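Local coordinates for probable N-acetyl-gamma-glutamyl-phosphate reductase, chloroplastic (Oryza sativa, PDB 2CVO), which probably catalyses the NADPH-dependent reduction of N-acetylglutamyl phosphate to N-acetylglutamate semialdehyde, the third step from glutamate towards N-acetylornithine in arginine biosynthesis, at residues D196-V201 with G261-M266; E219-Y224 with N254-K259. All coordinates share one frame; numbering follows the deposited sequence.

In the fold
Both contacts belong to the mixed sheet of the dimerisation domain, downstream of the parallel nucleotide-binding sheet. Following the chain, strand 194-200 comes first and runs into D196-V201; helix 214-217 and the edge segment E219-Y224 come next, then helix 231-243. Strand 250-256 returns through N254-K259 to pair with the edge segment, closing the inner loop as contact 2. One residue on, G261-M266 runs back along D196-V201 and closes the outer loop, contact 1, within which contact 2 lies. Strand 250-256 sits between the edge strand and 194-200, and backbone bonds such as I256 N to S199 O and V201 N to M258 O join the two contacts. Each also touches the second subunit of the tetramer.

Contact 1 of 2, residues D196-V201 with G261-M266; sequences DAKSGV and GMQSTM
The carbonyl oxygen of D196 is gripped twice: by the backbone N of T265 at 3.0 Å, and weakly by the amine of K198. This is an antiparallel pair of neighbouring strands in the mixed sheet of the dimerisation domain, their axes 178° apart in direction. D196 with T265 and K198 with Q263 are hydrogen-bonded pairs, A197 with S264 and S199 with M262 non-hydrogen-bonded ones. The shortest backbone bond runs from K198 N to Q263 O, 2.7 Å, and G200 N donates to G261 O at 2.8 Å.

On the face carrying D196, K198, Q263 and T265, the lysine chain runs back along its own strand. Its CG stands anti to the carbonyl carbon (chi1 -48°) and the chain bends only at its last torsion, which brings NZ to 2.8 Å from D196 OD2 in a salt bridge on the anti lone pair. The same NZ makes a long, weak bond across the strands to T265 OG1. K198 of the second subunit also pairs with this D196 OD2, so the charges gather at the subunit interface; the lysines probably offset the two aspartates, whose OD2 atoms come close.

The opposite face packs on helix 170-184. S264 OG, 3.6 Å from A197 CB, is hydrogen-bonded to S174 OG, while the side chain of M262 touches C170, probably the active-site cysteine. M262 bends at its last torsion (chi3 -77°), which lays CE 3.5 Å from S199 CB.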
ATOM      1  N   ASP A 196      -2.365  11.962  20.136  1.00  6.05           N
ATOM      2  CA  ASP A 196      -1.532  11.323  19.125  1.00  7.15           C
ATOM      3  C   ASP A 196      -2.444  11.244  17.906  1.00  7.07           C
ATOM      4  O   ASP A 196      -3.433  10.507  17.914  1.00  6.65           O
ATOM      5  CB  ASP A 196      -1.136   9.908  19.546  1.00  9.33           C
ATOM      6  CG  ASP A 196      -0.100   9.294  18.619  1.00 10.06           C
ATOM      7  OD1 ASP A 196       1.100   9.585  18.790  1.00 11.36           O
ATOM      8  OD2 ASP A 196      -0.484   8.531  17.709  1.00 12.61           O
ATOM      9  N   ALA A 197      -2.129  12.014  16.871  1.00  4.74           N
ATOM     10  CA  ALA A 197      -2.953  12.025  15.672  1.00  6.62           C
ATOM     11  C   ALA A 197      -2.232  11.359  14.514  1.00  6.63           C
ATOM     12  O   ALA A 197      -1.005  11.384  14.426  1.00  6.65           O
ATOM     13  CB  ALA A 197      -3.338  13.461  15.316  1.00  7.22           C
ATOM     14  N   LYS A 198      -3.012  10.776  13.615  1.00  7.19           N
ATOM     15  CA  LYS A 198      -2.470  10.056  12.472  1.00  6.67           C
ATOM     16  C   LYS A 198      -3.219  10.481  11.208  1.00  6.87           C
ATOM     17  O   LYS A 198      -4.447  10.492  11.187  1.00  7.40           O
ATOM     18  CB  LYS A 198      -2.630   8.556  12.738  1.00  7.45           C
ATOM     19  CG  LYS A 198      -2.143   8.155  14.138  1.00  8.81           C
ATOM     20  CD  LYS A 198      -2.690   6.811  14.588  1.00 13.70           C
ATOM     21  CE  LYS A 198      -2.347   6.521  16.051  1.00 13.92           C
ATOM     22  NZ  LYS A 198      -2.995   7.477  17.002  1.00 12.63           N
ATOM     23  N   SER A 199      -2.479  10.836  10.162  1.00  5.80           N
ATOM     24  CA  SER A 199      -3.106  11.280   8.922  1.00  5.25           C
ATOM     25  C   SER A 199      -2.537  10.703   7.639  1.00  6.06           C
ATOM     26  O   SER A 199      -1.339  10.433   7.543  1.00  4.63           O
ATOM     27  CB  SER A 199      -3.031  12.801   8.814  1.00  4.46           C
ATOM     28  OG  SER A 199      -3.404  13.217   7.512  1.00  5.92           O
ATOM     29  N   GLY A 200      -3.412  10.528   6.649  1.00  6.59           N
ATOM     30  CA  GLY A 200      -2.976  10.042   5.354  1.00  6.10           C
ATOM     31  C   GLY A 200      -2.073  11.116   4.767  1.00  7.03           C
ATOM     32  O   GLY A 200      -2.168  12.284   5.154  1.00  7.05           O
ATOM     33  N   VAL A 201      -1.213  10.746   3.825  1.00  7.20           N
ATOM     34  CA  VAL A 201      -0.276  11.701   3.246  1.00  5.70           C
ATOM     35  C   VAL A 201      -0.892  12.706   2.270  1.00  5.71           C
ATOM     36  O   VAL A 201      -0.227  13.652   1.849  1.00  5.69           O
ATOM     37  CB  VAL A 201       0.912  10.945   2.579  1.00  7.03           C
ATOM     38  CG1 VAL A 201       0.428  10.179   1.367  1.00  8.07           C
ATOM     39  CG2 VAL A 201       2.035  11.918   2.217  1.00  6.76           C
ATOM     40  N   GLY A 261      -7.734   9.787   5.036  1.00  8.67           N
ATOM     41  CA  GLY A 261      -8.174   9.280   6.319  1.00  6.75           C
ATOM     42  C   GLY A 261      -7.348   9.934   7.414  1.00  7.56           C
ATOM     43  O   GLY A 261      -6.177  10.264   7.212  1.00  4.85           O
ATOM     44  N   MET A 262      -7.961  10.123   8.576  1.00  6.02           N
ATOM     45  CA  MET A 262      -7.286  10.749   9.698  1.00  6.52           C
ATOM     46  C   MET A 262      -7.904  10.259  11.002  1.00  5.72           C
ATOM     47  O   MET A 262      -9.120  10.098  11.104  1.00  6.58           O
ATOM     48  CB  MET A 262      -7.412  12.274   9.598  1.00  7.93           C
ATOM     49  CG  MET A 262      -6.977  13.024  10.842  1.00 11.28           C
ATOM     50  SD  MET A 262      -7.072  14.809  10.602  1.00 15.68           S
ATOM     51  CE  MET A 262      -5.603  15.098   9.603  1.00 13.74           C
ATOM     52  N   GLN A 263      -7.053  10.002  11.986  1.00  2.98           N
ATOM     53  CA  GLN A 263      -7.501   9.546  13.287  1.00  5.05           C
ATOM     54  C   GLN A 263      -6.796  10.329  14.382  1.00  5.53           C
ATOM     55  O   GLN A 263      -5.576  10.503  14.350  1.00  6.27           O
ATOM     56  CB  GLN A 263      -7.214   8.051  13.480  1.00  3.75           C
ATOM     57  CG  GLN A 263      -7.344   7.609  14.936  1.00  5.41           C
ATOM     58  CD  GLN A 263      -7.198   6.110  15.140  1.00  7.22           C
ATOM     59  OE1 GLN A 263      -6.772   5.662  16.206  1.00 10.96           O
ATOM     60  NE2 GLN A 263      -7.571   5.329  14.135  1.00  6.45           N
ATOM     61  N   SER A 264      -7.570  10.817  15.340  1.00  5.72           N
ATOM     62  CA  SER A 264      -7.006  11.546  16.460  1.00  6.65           C
ATOM     63  C   SER A 264      -7.356  10.793  17.728  1.00  6.79           C
ATOM     64  O   SER A 264      -8.523  10.486  17.975  1.00  6.31           O
ATOM     65  CB  SER A 264      -7.562  12.972  16.534  1.00  7.38           C
ATOM     66  OG  SER A 264      -6.940  13.813  15.577  1.00 11.15           O
ATOM     67  N   THR A 265      -6.342  10.469  18.519  1.00  7.49           N
ATOM     68  CA  THR A 265      -6.574   9.768  19.768  1.00  7.00           C
ATOM     69  C   THR A 265      -6.243  10.735  20.889  1.00  6.88           C
ATOM     70  O   THR A 265      -5.118  11.228  20.993  1.00  5.79           O
ATOM     71  CB  THR A 265      -5.703   8.509  19.890  1.00  8.29           C
ATOM     72  OG1 THR A 265      -5.920   7.669  18.750  1.00 10.72           O
ATOM     73  CG2 THR A 265      -6.068   7.734  21.159  1.00  7.49           C
ATOM     74  N   MET A 266      -7.243  11.007  21.716  1.00  5.88           N
ATOM     75  CA  MET A 266      -7.094  11.929  22.827  1.00  5.66           C
ATOM     76  C   MET A 266      -7.128  11.184  24.157  1.00  7.13           C
ATOM     77  O   MET A 266      -8.098  10.481  24.472  1.00  6.21           O
ATOM     78  CB  MET A 266      -8.207  12.979  22.758  1.00  6.36           C
ATOM     79  CG  MET A 266      -8.122  13.863  21.515  1.00  6.17           C
ATOM     80  SD  MET A 266      -9.730  14.282  20.794  1.00  7.45           S
ATOM     81  CE  MET A 266      -9.948  12.881  19.713  1.00  4.94           C
TER

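Contact 2 of 2, residues E219-Y224 with N254-K259; sequences EGIHAY and NLICMK
L255 N donates to H222 O at 2.8 Å, the bond that holds 222-223 as a weakly bonded antiparallel edge of the mixed sheet in this chain. Beside it, A223 and N254 form a non-hydrogen-bonded pair. H222 CG stands between its backbone N and carbonyl carbon (chi1 60°), which brings the ring alongside L255, and L255 CB sits over one face of the imidazole, 4.3 Å from the ring centroid, in a CH-pi contact. Y224 comes in edge-on: its CE1 lies 3.5 Å from L255 N, with that nitrogen and N254 C near the ring plane. I221 CG2 packs 3.8 Å from I256 CD1, the two side chains alongside each other and pointing the same way. Toward G220 and C257 the two chains draw apart, their CA atoms 6.1 Å from each other, and a water lies 2.7 Å from G220 O and 2.9 Å from L255 O, between the two carbonyls. C257, at the centre of an inverse gamma turn, points its side chain toward the edge segment, where SG accepts a weak bond from G220 N at 3.6 Å.

Further out, R305 of the second subunit bonds to H222 ND1 and H303 of that subunit stacks on the ring, while Y224 OH is hydrogen-bonded to Y171 OH.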
ATOM      1  N   GLU A 219       4.659   1.551   3.231  1.00  1.48           N
ATOM      2  CA  GLU A 219       5.117   0.555   4.192  1.00  2.77           C
ATOM      3  C   GLU A 219       5.945   1.128   5.333  1.00  4.55           C
ATOM      4  O   GLU A 219       6.944   0.536   5.746  1.00  3.50           O
ATOM      5  CB  GLU A 219       5.915  -0.537   3.464  1.00  5.41           C
ATOM      6  CG  GLU A 219       5.069  -1.365   2.492  1.00  5.65           C
ATOM      7  CD  GLU A 219       3.965  -2.137   3.208  1.00  7.14           C
ATOM      8  OE1 GLU A 219       4.292  -2.964   4.086  1.00 10.33           O
ATOM      9  OE2 GLU A 219       2.776  -1.917   2.898  1.00  4.76           O
ATOM     10  N   GLY A 220       5.524   2.279   5.847  1.00  4.09           N
ATOM     11  CA  GLY A 220       6.243   2.895   6.945  1.00  4.51           C
ATOM     12  C   GLY A 220       5.482   4.081   7.490  1.00  6.77           C
ATOM     13  O   GLY A 220       4.585   4.609   6.824  1.00  5.33           O
ATOM     14  N   ILE A 221       5.821   4.487   8.709  1.00  6.53           N
ATOM     15  CA  ILE A 221       5.180   5.632   9.339  1.00  5.04           C
ATOM     16  C   ILE A 221       6.210   6.367  10.176  1.00  5.61           C
ATOM     17  O   ILE A 221       7.269   5.826  10.486  1.00  5.98           O
ATOM     18  CB  ILE A 221       4.023   5.218  10.287  1.00  5.56           C
ATOM     19  CG1 ILE A 221       4.578   4.423  11.472  1.00  5.27           C
ATOM     20  CG2 ILE A 221       2.980   4.415   9.526  1.00  2.26           C
ATOM     21  CD1 ILE A 221       3.521   4.021  12.495  1.00  6.54           C
ATOM     22  N   HIS A 222       5.892   7.603  10.540  1.00  5.61           N
ATOM     23  CA  HIS A 222       6.779   8.406  11.368  1.00  5.04           C
ATOM     24  C   HIS A 222       6.050   9.637  11.867  1.00  5.40           C
ATOM     25  O   HIS A 222       5.099  10.106  11.237  1.00  4.90           O
ATOM     26  CB  HIS A 222       8.024   8.848  10.590  1.00  3.05           C
ATOM     27  CG  HIS A 222       7.724   9.686   9.382  1.00  3.74           C
ATOM     28  ND1 HIS A 222       7.442   9.142   8.147  1.00  4.16           N
ATOM     29  CD2 HIS A 222       7.679  11.031   9.220  1.00  4.01           C
ATOM     30  CE1 HIS A 222       7.237  10.115   7.274  1.00  4.96           C
ATOM     31  NE2 HIS A 222       7.374  11.271   7.900  1.00  4.41           N
ATOM     32  N   ALA A 223       6.503  10.150  13.006  1.00  5.68           N
ATOM     33  CA  ALA A 223       5.921  11.348  13.582  1.00  6.77           C
ATOM     34  C   ALA A 223       6.580  12.547  12.907  1.00  6.79           C
ATOM     35  O   ALA A 223       7.635  12.413  12.287  1.00  8.62           O
ATOM     36  CB  ALA A 223       6.181  11.388  15.093  1.00  5.41           C
ATOM     37  N   TYR A 224       5.949  13.712  13.018  1.00  7.26           N
ATOM     38  CA  TYR A 224       6.494  14.942  12.457  1.00  8.32           C
ATOM     39  C   TYR A 224       5.977  16.137  13.259  1.00  9.34           C
ATOM     40  O   TYR A 224       5.141  15.979  14.146  1.00  8.52           O
ATOM     41  CB  TYR A 224       6.121  15.094  10.971  1.00  7.48           C
ATOM     42  CG  TYR A 224       4.639  15.247  10.684  1.00  6.73           C
ATOM     43  CD1 TYR A 224       3.798  14.136  10.637  1.00  5.41           C
ATOM     44  CD2 TYR A 224       4.086  16.506  10.429  1.00  6.14           C
ATOM     45  CE1 TYR A 224       2.440  14.269  10.332  1.00  7.03           C
ATOM     46  CE2 TYR A 224       2.729  16.652  10.128  1.00  7.56           C
ATOM     47  CZ  TYR A 224       1.914  15.527  10.079  1.00  7.58           C
ATOM     48  OH  TYR A 224       0.578  15.661   9.763  1.00  8.62           O
ATOM     49  N   ASN A 254       1.315  12.098  13.062  1.00  4.49           N
ATOM     50  CA  ASN A 254       2.089  11.015  12.462  1.00  4.46           C
ATOM     51  C   ASN A 254       1.621  10.813  11.028  1.00  6.17           C
ATOM     52  O   ASN A 254       0.419  10.721  10.769  1.00  7.07           O
ATOM     53  CB  ASN A 254       1.902   9.712  13.243  1.00  3.45           C
ATOM     54  CG  ASN A 254       2.227   9.860  14.713  1.00  5.54           C
ATOM     55  OD1 ASN A 254       1.469  10.473  15.472  1.00  9.76           O
ATOM     56  ND2 ASN A 254       3.357   9.305  15.127  1.00  2.02           N
ATOM     57  N   LEU A 255       2.571  10.740  10.100  1.00  5.95           N
ATOM     58  CA  LEU A 255       2.247  10.558   8.691  1.00  4.85           C
ATOM     59  C   LEU A 255       2.093   9.065   8.389  1.00  5.04           C
ATOM     60  O   LEU A 255       3.045   8.287   8.497  1.00  2.68           O
ATOM     61  CB  LEU A 255       3.346  11.181   7.824  1.00  5.63           C
ATOM     62  CG  LEU A 255       3.022  11.452   6.348  1.00  7.30           C
ATOM     63  CD1 LEU A 255       1.757  12.279   6.247  1.00  8.43           C
ATOM     64  CD2 LEU A 255       4.177  12.184   5.685  1.00  6.64           C
ATOM     65  N   ILE A 256       0.884   8.665   8.016  1.00  4.25           N
ATOM     66  CA  ILE A 256       0.616   7.266   7.729  1.00  3.69           C
ATOM     67  C   ILE A 256       0.716   6.942   6.249  1.00  2.78           C
ATOM     68  O   ILE A 256       0.486   7.800   5.395  1.00  2.32           O
ATOM     69  CB  ILE A 256      -0.788   6.860   8.238  1.00  3.61           C
ATOM     70  CG1 ILE A 256      -0.943   7.265   9.707  1.00  5.47           C
ATOM     71  CG2 ILE A 256      -0.982   5.356   8.100  1.00  4.24           C
ATOM     72  CD1 ILE A 256       0.133   6.685  10.620  1.00  2.88           C
ATOM     73  N   CYS A 257       1.072   5.696   5.952  1.00  3.39           N
ATOM     74  CA  CYS A 257       1.192   5.243   4.573  1.00  3.19           C
ATOM     75  C   CYS A 257      -0.169   4.874   3.973  1.00  4.13           C
ATOM     76  O   CYS A 257      -0.460   3.707   3.718  1.00  4.57           O
ATOM     77  CB  CYS A 257       2.154   4.051   4.485  1.00  2.56           C
ATOM     78  SG  CYS A 257       1.938   2.813   5.784  1.00  5.72           S
ATOM     79  N   MET A 258      -0.997   5.892   3.772  1.00  4.23           N
ATOM     80  CA  MET A 258      -2.318   5.748   3.177  1.00  4.65           C
ATOM     81  C   MET A 258      -2.623   7.113   2.586  1.00  4.68           C
ATOM     82  O   MET A 258      -2.139   8.129   3.089  1.00  3.91           O
ATOM     83  CB  MET A 258      -3.368   5.377   4.229  1.00  4.18           C
ATOM     84  CG  MET A 258      -3.567   6.408   5.329  1.00  4.96           C
ATOM     85  SD  MET A 258      -4.577   5.710   6.661  1.00  7.85           S
ATOM     86  CE  MET A 258      -4.901   7.178   7.651  1.00  6.13           C
ATOM     87  N   LYS A 259      -3.409   7.145   1.518  1.00  3.71           N
ATOM     88  CA  LYS A 259      -3.724   8.414   0.885  1.00  3.40           C
ATOM     89  C   LYS A 259      -4.640   9.292   1.730  1.00  4.39           C
ATOM     90  O   LYS A 259      -4.253  10.396   2.109  1.00  4.33           O
ATOM     91  CB  LYS A 259      -4.313   8.175  -0.510  1.00  2.11           C
ATOM     92  CG  LYS A 259      -3.275   7.621  -1.484  1.00  1.59           C
ATOM     93  CD  LYS A 259      -3.777   7.542  -2.913  1.00  3.28           C
ATOM     94  CE  LYS A 259      -4.881   6.506  -3.074  1.00  1.95           C
ATOM     95  NZ  LYS A 259      -5.488   6.612  -4.436  1.00  4.08           N
TER
HETATM   96  O   HOH W   1       4.342   7.174   6.162  1.00  5.92           O